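Local coordinates for protein Non-sulfated chondroitin lyase E66 (Autographa californica nucleopolyhedrovirus, PDB 3VSN) that acts as a chondroitin lyase of the virus envelope, essential for oral infectivity and thought to digest the chondroitin barrier of the host midgut, at residues V616-N619 with S620-I624. Residues are numbered along the deposited sequence; the frame is centred on the assembly and turned at random.
Sequences VIMN and SFTSI
S620 turns its hydroxyl back on the preceding helical turn, where OG gives its proton to V616 O at 2.7 Å. The torsion explains the reach: with chi1 at -60°, OG lies on the amide side of CB, trans to its own carbonyl carbon, a conformation in which a helical serine or threonine can bond the carbonyl four residues earlier. S620 N grips V616 O as well, 3.0 Å away, and the two donors arrive from opposite faces of the carbonyl plane. T622 repeats the pattern on the exposed side of the helix: its OG1 donates to M618 O at 2.8 Å from above that carbonyl plane, while T622 N donates to the same oxygen from the other face. The bent chain of M618 runs alongside T622 and brings SD to 3.6 Å from T622 OG1. These turns belong to helix 614-623, which packs one flank against the antiparallel sheet containing strands 592-597, 600-605 and 654-658. On that flank I617 and F621 lie side by side, I617 CG2 meeting F621 CE2 at 3.5 Å. I617 O sits over one face of the F621 ring. F603 and F656 meet I617, whereas M594, V601 and I658 receive F621. Near the helix end, S623 OG accepts a hydrogen bond from N575 ND2.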
ATOM      1  N   VAL A 616      18.422  20.306  23.056  1.00 12.76           N
ATOM      2  CA  VAL A 616      17.542  19.164  22.790  1.00 12.71           C
ATOM      3  C   VAL A 616      18.387  17.909  22.566  1.00 12.69           C
ATOM      4  O   VAL A 616      18.081  16.838  23.097  1.00 12.52           O
ATOM      5  CB  VAL A 616      16.593  19.431  21.596  1.00 12.82           C
ATOM      6  CG1 VAL A 616      15.906  18.147  21.135  1.00 12.76           C
ATOM      7  CG2 VAL A 616      15.552  20.475  21.976  1.00 12.81           C
ATOM      8  N   ILE A 617      19.458  18.057  21.791  1.00 12.64           N
ATOM      9  CA  ILE A 617      20.397  16.965  21.551  1.00 12.73           C
ATOM     10  C   ILE A 617      21.035  16.511  22.869  1.00 13.04           C
ATOM     11  O   ILE A 617      21.071  15.309  23.164  1.00 12.53           O
ATOM     12  CB  ILE A 617      21.479  17.373  20.520  1.00 12.74           C
ATOM     13  CG1 ILE A 617      20.820  17.719  19.176  1.00 12.80           C
ATOM     14  CG2 ILE A 617      22.503  16.260  20.339  1.00 12.76           C
ATOM     15  CD1 ILE A 617      21.711  18.466  18.202  1.00 13.03           C
ATOM     16  N   MET A 618      21.514  17.475  23.658  1.00 13.36           N
ATOM     17  CA  MET A 618      22.154  17.193  24.947  1.00 14.13           C
ATOM     18  C   MET A 618      21.200  16.486  25.917  1.00 13.83           C
ATOM     19  O   MET A 618      21.575  15.492  26.541  1.00 13.62           O
ATOM     20  CB  MET A 618      22.719  18.481  25.572  1.00 15.24           C
ATOM     21  CG  MET A 618      23.402  18.307  26.932  1.00 16.73           C
ATOM     22  SD  MET A 618      22.290  18.198  28.359  1.00 19.10           S
ATOM     23  CE  MET A 618      21.464  19.790  28.286  1.00 18.29           C
ATOM     24  N   ASN A 619      19.977  16.999  26.036  1.00 13.58           N
ATOM     25  CA  ASN A 619      18.976  16.381  26.911  1.00 13.63           C
ATOM     26  C   ASN A 619      18.616  14.963  26.472  1.00 12.90           C
ATOM     27  O   ASN A 619      18.441  14.078  27.316  1.00 12.60           O
ATOM     28  CB  ASN A 619      17.715  17.249  27.022  1.00 14.45           C
ATOM     29  CG  ASN A 619      17.920  18.470  27.908  1.00 15.33           C
ATOM     30  OD1 ASN A 619      18.630  18.414  28.911  1.00 16.97           O
ATOM     31  ND2 ASN A 619      17.286  19.574  27.548  1.00 15.57           N
ATOM     32  N   SER A 620      18.523  14.753  25.159  1.00 12.24           N
ATOM     33  CA  SER A 620      18.193  13.439  24.604  1.00 12.05           C
ATOM     34  C   SER A 620      19.278  12.418  24.927  1.00 11.95           C
ATOM     35  O   SER A 620      18.981  11.314  25.391  1.00 11.88           O
ATOM     36  CB  SER A 620      17.973  13.526  23.091  1.00 11.77           C
ATOM     37  OG  SER A 620      16.906  14.410  22.788  1.00 11.83           O
ATOM     38  N   PHE A 621      20.534  12.799  24.690  1.00 11.93           N
ATOM     39  CA  PHE A 621      21.679  11.931  24.969  1.00 11.91           C
ATOM     40  C   PHE A 621      21.790  11.615  26.464  1.00 11.80           C
ATOM     41  O   PHE A 621      22.108  10.488  26.843  1.00 11.62           O
ATOM     42  CB  PHE A 621      22.984  12.545  24.442  1.00 12.15           C
ATOM     43  CG  PHE A 621      23.111  12.543  22.934  1.00 12.41           C
ATOM     44  CD1 PHE A 621      22.290  11.748  22.133  1.00 12.60           C
ATOM     45  CD2 PHE A 621      24.092  13.316  22.314  1.00 12.68           C
ATOM     46  CE1 PHE A 621      22.425  11.746  20.749  1.00 12.62           C
ATOM     47  CE2 PHE A 621      24.236  13.311  20.932  1.00 12.65           C
ATOM     48  CZ  PHE A 621      23.399  12.530  20.151  1.00 12.61           C
ATOM     49  N   THR A 622      21.520  12.615  27.302  1.00 11.82           N
ATOM     50  CA  THR A 622      21.465  12.436  28.757  1.00 11.92           C
ATOM     51  C   THR A 622      20.372  11.427  29.152  1.00 11.78           C
ATOM     52  O   THR A 622      20.609  10.527  29.965  1.00 11.66           O
ATOM     53  CB  THR A 622      21.254  13.794  29.474  1.00 12.07           C
ATOM     54  OG1 THR A 622      22.317  14.694  29.122  1.00 12.23           O
ATOM     55  CG2 THR A 622      21.214  13.629  30.994  1.00 12.14           C
ATOM     56  N   SER A 623      19.191  11.561  28.554  1.00 11.62           N
ATOM     57  CA  SER A 623      18.069  10.659  28.839  1.00 11.66           C
ATOM     58  C   SER A 623      18.345   9.192  28.496  1.00 11.68           C
ATOM     59  O   SER A 623      17.894   8.295  29.209  1.00 11.95           O
ATOM     60  CB  SER A 623      16.799  11.140  28.140  1.00 11.58           C
ATOM     61  OG  SER A 623      16.337  12.341  28.737  1.00 11.58           O
ATOM     62  N   ILE A 624      19.090   8.947  27.421  1.00 11.60           N
ATOM     63  CA  ILE A 624      19.429   7.569  27.031  1.00 11.80           C
ATOM     64  C   ILE A 624      20.710   7.060  27.712  1.00 11.90           C
ATOM     65  O   ILE A 624      21.226   5.998  27.366  1.00 12.24           O
ATOM     66  CB  ILE A 624      19.497   7.386  25.491  1.00 11.67           C
ATOM     67  CG1 ILE A 624      20.670   8.176  24.893  1.00 11.81           C
ATOM     68  CG2 ILE A 624      18.167   7.767  24.847  1.00 11.69           C
ATOM     69  CD1 ILE A 624      21.136   7.666  23.542  1.00 12.02           C
TER